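Local coordinates for D-isomer specific 2-hydroxyacid dehydrogenase family protein (Desulfovibrio vulgaris, PDB 5TX7) that probably catalyses the NAD-dependent interconversion of D-2-hydroxyacids and the corresponding 2-keto acids, at residues A[106-117]-A[278-286]. Sequence-based numbering, arbitrary orientation.
Sequences HVFALLLELCRR and AKNCLITPH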
loop_
_atom_site.group_PDB
_atom_site.type_symbol
_atom_site.label_atom_id
_atom_site.label_comp_id
_atom_site.label_asym_id
_atom_site.label_seq_id
_atom_site.Cartn_x
_atom_site.Cartn_y
_atom_site.Cartn_z
ATOM N N HIS A 106 -5.998 4.692 -2.231
ATOM C CA HIS A 106 -6.389 3.501 -3.003
ATOM C C HIS A 106 -5.525 3.305 -4.277
ATOM O O HIS A 106 -5.236 2.165 -4.674
ATOM C CB HIS A 106 -7.885 3.518 -3.365
ATOM C CG HIS A 106 -8.409 2.182 -3.774
ATOM N ND1 HIS A 106 -8.452 1.108 -2.912
ATOM C CD2 HIS A 106 -8.895 1.735 -4.955
ATOM C CE1 HIS A 106 -8.941 0.055 -3.547
ATOM N NE2 HIS A 106 -9.240 0.415 -4.782
ATOM N N VAL A 107 -5.102 4.416 -4.893
ATOM C CA VAL A 107 -4.159 4.375 -6.020
ATOM C C VAL A 107 -2.896 3.562 -5.633
ATOM O O VAL A 107 -2.446 2.678 -6.401
ATOM C CB VAL A 107 -3.770 5.799 -6.490
ATOM C CG1 VAL A 107 -2.554 5.791 -7.444
ATOM C CG2 VAL A 107 -4.947 6.482 -7.144
ATOM N N PHE A 108 -2.370 3.864 -4.433
ATOM C CA PHE A 108 -1.199 3.180 -3.913
ATOM C C PHE A 108 -1.459 1.780 -3.343
ATOM O O PHE A 108 -0.557 0.937 -3.382
ATOM C CB PHE A 108 -0.421 4.092 -2.938
ATOM C CG PHE A 108 0.215 5.245 -3.638
ATOM C CD1 PHE A 108 1.396 5.058 -4.363
ATOM C CD2 PHE A 108 -0.406 6.489 -3.676
ATOM C CE1 PHE A 108 1.977 6.081 -5.064
ATOM C CE2 PHE A 108 0.168 7.535 -4.391
ATOM C CZ PHE A 108 1.355 7.329 -5.091
ATOM N N ALA A 109 -2.664 1.519 -2.843
ATOM C CA ALA A 109 -3.032 0.155 -2.483
ATOM C C ALA A 109 -3.061 -0.736 -3.740
ATOM O O ALA A 109 -2.530 -1.843 -3.732
ATOM C CB ALA A 109 -4.371 0.121 -1.780
ATOM N N LEU A 110 -3.637 -0.242 -4.828
ATOM C CA LEU A 110 -3.637 -1.005 -6.100
ATOM C C LEU A 110 -2.214 -1.180 -6.655
ATOM O O LEU A 110 -1.800 -2.284 -7.015
ATOM C CB LEU A 110 -4.510 -0.318 -7.147
ATOM C CG LEU A 110 -6.012 -0.271 -6.831
ATOM C CD1 LEU A 110 -6.711 0.756 -7.700
ATOM C CD2 LEU A 110 -6.685 -1.610 -7.033
ATOM N N LEU A 111 -1.469 -0.077 -6.697
ATOM C CA LEU A 111 -0.132 -0.072 -7.282
ATOM C C LEU A 111 0.866 -0.954 -6.529
ATOM O O LEU A 111 1.673 -1.642 -7.150
ATOM C CB LEU A 111 0.390 1.350 -7.350
ATOM C CG LEU A 111 1.796 1.581 -7.902
ATOM C CD1 LEU A 111 1.839 1.050 -9.326
ATOM C CD2 LEU A 111 2.137 3.049 -7.834
ATOM N N LEU A 112 0.832 -0.914 -5.203
ATOM C CA LEU A 112 1.738 -1.716 -4.389
ATOM C C LEU A 112 1.389 -3.189 -4.373
ATOM O O LEU A 112 2.292 -4.025 -4.246
ATOM C CB LEU A 112 1.828 -1.183 -2.956
ATOM C CG LEU A 112 2.626 0.107 -2.818
ATOM C CD1 LEU A 112 2.433 0.677 -1.418
ATOM C CD2 LEU A 112 4.091 -0.137 -3.097
ATOM N N GLU A 113 0.108 -3.515 -4.512
ATOM C CA GLU A 113 -0.275 -4.906 -4.691
ATOM C C GLU A 113 0.215 -5.402 -6.037
ATOM O O GLU A 113 0.618 -6.558 -6.116
ATOM C CB GLU A 113 -1.779 -5.135 -4.500
ATOM C CG GLU A 113 -2.262 -6.583 -4.681
ATOM C CD GLU A 113 -1.755 -7.622 -3.683
ATOM O OE1 GLU A 113 -1.296 -7.277 -2.556
ATOM O OE2 GLU A 113 -1.856 -8.834 -4.052
ATOM N N LEU A 114 0.194 -4.575 -7.075
ATOM C CA LEU A 114 0.776 -4.995 -8.360
ATOM C C LEU A 114 2.320 -5.164 -8.243
ATOM O O LEU A 114 2.895 -6.061 -8.852
ATOM C CB LEU A 114 0.430 -4.020 -9.479
ATOM C CG LEU A 114 -1.052 -3.946 -9.885
ATOM C CD1 LEU A 114 -1.420 -2.651 -10.603
ATOM C CD2 LEU A 114 -1.435 -5.127 -10.761
ATOM N N CYS A 115 2.968 -4.307 -7.462
ATOM C CA CYS A 115 4.425 -4.308 -7.372
ATOM C C CYS A 115 5.017 -5.370 -6.454
ATOM O O CYS A 115 6.082 -5.912 -6.749
ATOM C CB CYS A 115 4.945 -2.941 -6.964
ATOM S SG CYS A 115 4.721 -1.774 -8.330
ATOM N N ARG A 116 4.325 -5.654 -5.349
ATOM C CA ARG A 116 4.780 -6.639 -4.337
ATOM C C ARG A 116 3.904 -7.889 -4.255
ATOM O O ARG A 116 4.391 -8.947 -3.852
ATOM C CB ARG A 116 4.811 -5.972 -2.962
ATOM C CG ARG A 116 5.448 -4.582 -2.920
ATOM C CD ARG A 116 6.875 -4.601 -3.426
ATOM N NE ARG A 116 7.780 -5.294 -2.496
ATOM C CZ ARG A 116 8.777 -4.748 -1.804
ATOM N NH1 ARG A 116 9.068 -3.444 -1.885
ATOM N NH2 ARG A 116 9.495 -5.533 -1.007
ATOM N N ARG A 117 2.622 -7.803 -4.622
ATOM C CA ARG A 117 1.722 -8.951 -4.576
ATOM C C ARG A 117 1.696 -9.564 -3.180
ATOM O O ARG A 117 1.862 -10.773 -3.042
ATOM C CB ARG A 117 2.102 -9.962 -5.669
ATOM C CG ARG A 117 1.829 -9.505 -7.093
ATOM C CD ARG A 117 0.370 -9.704 -7.434
ATOM N NE ARG A 117 0.030 -9.254 -8.778
ATOM C CZ ARG A 117 -1.221 -9.169 -9.265
ATOM N NH1 ARG A 117 -2.293 -9.453 -8.510
ATOM N NH2 ARG A 117 -1.419 -8.761 -10.518
ATOM N N ALA A 278 -8.006 -10.551 -18.728
ATOM C CA ALA A 278 -6.649 -10.042 -18.968
ATOM C C ALA A 278 -5.728 -10.404 -17.812
ATOM O O ALA A 278 -6.139 -10.332 -16.646
ATOM C CB ALA A 278 -6.667 -8.519 -19.139
ATOM N N LYS A 279 -4.491 -10.771 -18.126
ATOM C CA LYS A 279 -3.493 -11.028 -17.081
ATOM C C LYS A 279 -3.041 -9.733 -16.382
ATOM O O LYS A 279 -3.195 -8.660 -16.924
ATOM C CB LYS A 279 -2.316 -11.821 -17.629
ATOM C CG LYS A 279 -1.393 -11.098 -18.599
ATOM C CD LYS A 279 -0.476 -12.123 -19.269
ATOM C CE LYS A 279 0.766 -11.497 -19.874
ATOM N NZ LYS A 279 1.495 -12.533 -20.661
ATOM N N ASN A 280 -2.541 -9.875 -15.151
ATOM C CA ASN A 280 -2.020 -8.772 -14.324
ATOM C C ASN A 280 -2.978 -7.594 -14.165
ATOM O O ASN A 280 -2.553 -6.441 -14.076
ATOM C CB ASN A 280 -0.692 -8.272 -14.888
ATOM C CG ASN A 280 0.356 -9.360 -14.958
ATOM O OD1 ASN A 280 0.556 -10.095 -13.993
ATOM N ND2 ASN A 280 1.043 -9.465 -16.100
ATOM N N CYS A 281 -4.274 -7.879 -14.122
ATOM C CA CYS A 281 -5.291 -6.846 -13.957
ATOM C C CYS A 281 -5.917 -7.024 -12.582
ATOM O O CYS A 281 -6.419 -8.100 -12.251
ATOM C CB CYS A 281 -6.363 -6.976 -15.028
ATOM S SG CYS A 281 -7.436 -5.518 -15.136
ATOM N N LEU A 282 -5.868 -5.964 -11.780
ATOM C CA LEU A 282 -6.435 -5.941 -10.441
ATOM C C LEU A 282 -7.669 -5.032 -10.452
ATOM O O LEU A 282 -7.606 -3.893 -10.910
ATOM C CB LEU A 282 -5.395 -5.424 -9.461
ATOM C CG LEU A 282 -5.605 -5.639 -7.980
ATOM C CD1 LEU A 282 -5.500 -7.115 -7.679
ATOM C CD2 LEU A 282 -4.543 -4.863 -7.195
ATOM N N ILE A 283 -8.802 -5.549 -9.987
ATOM C CA ILE A 283 -10.066 -4.838 -10.077
ATOM C C ILE A 283 -10.725 -4.820 -8.696
ATOM O O ILE A 283 -10.780 -5.836 -8.004
ATOM C CB ILE A 283 -11.012 -5.460 -11.117
ATOM C CG1 ILE A 283 -10.281 -5.628 -12.454
ATOM C CG2 ILE A 283 -12.248 -4.581 -11.304
ATOM C CD1 ILE A 283 -11.145 -6.213 -13.562
ATOM N N THR A 284 -11.213 -3.651 -8.300
ATOM C CA THR A 284 -11.923 -3.491 -7.045
ATOM C C THR A 284 -13.285 -2.842 -7.358
ATOM O O THR A 284 -13.389 -2.085 -8.305
ATOM C CB THR A 284 -11.091 -2.639 -6.029
ATOM O OG1 THR A 284 -10.622 -1.444 -6.640
ATOM C CG2 THR A 284 -9.863 -3.405 -5.567
ATOM N N PRO A 285 -14.336 -3.159 -6.567
ATOM C CA PRO A 285 -15.705 -2.814 -6.937
ATOM C C PRO A 285 -16.140 -1.389 -6.555
ATOM O O PRO A 285 -17.008 -1.214 -5.695
ATOM C CB PRO A 285 -16.519 -3.870 -6.178
ATOM C CG PRO A 285 -15.742 -4.050 -4.935
ATOM C CD PRO A 285 -14.319 -4.043 -5.386
ATOM N N HIS A 286 -15.535 -0.381 -7.187
ATOM C CA HIS A 286 -15.914 1.012 -7.011
ATOM C C HIS A 286 -15.997 1.414 -5.540
ATOM O O HIS A 286 -17.010 1.933 -5.084
ATOM C CB HIS A 286 -17.228 1.271 -7.744
ATOM C CG HIS A 286 -17.457 2.703 -8.093
ATOM N ND1 HIS A 286 -18.402 3.093 -9.021
ATOM C CD2 HIS A 286 -16.879 3.841 -7.637
ATOM C CE1 HIS A 286 -18.403 4.414 -9.111
ATOM N NE2 HIS A 286 -17.476 4.890 -8.296
#
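The hydroxyl OG1 of Thr284 is held by two groups: NE2 of His106 donates a hydrogen bond to it at 3.0 Å, and Asp262 OD1 bonds it as well. The imidazole N-H points almost straight at the oxygen (N-H...O 172°), which lies in the ring plane. These two bonds tie the buried threonine to the helix through His106 and to Asp262. With chi1 at -163°, which sets CG opposite the backbone N, the ring of His106 is carried toward the strand and presents its NE2 edge to the threonine. The other branch of Thr284, CG2, lies against CD2 of Leu110 at 3.9 Å. Leu282 points from the strand at the helix, where its CD2 rests 3.8 Å from CG of Glu113, the two side chains crossing at about a right angle, and 3.9 Å from CD2 of Leu110. CD2 of Leu114 slides past CB of Leu282 and reaches the backbone just before the strand, 3.7 Å from Asn280 O. This is the layering of a Rossmann-type NAD-binding domain: strand 281-283 is the last of its parallel seven-stranded sheet, hydrogen-bonded to strand 256-261, and residues 106-116 of helix 100-116 pack on one face, running roughly antiparallel to the strand (145°), with Leu110 and Leu114 also touching strand 231-235. Past the helix end, the Arg117 chain bends at chi2, and its guanidinium brings NH2 edge-on to CA of Asn280 at 3.9 Å, while NH1 lies 4.1 Å from CD1 of Leu282. The carboxylate of Glu113 is directed elsewhere, its OE1 bonded to Thr118 OG1 and the backbone N of Ala119, close to the same Glu113 oxygen of the second subunit, whose Asp122 bonds the backbone N of Ile283.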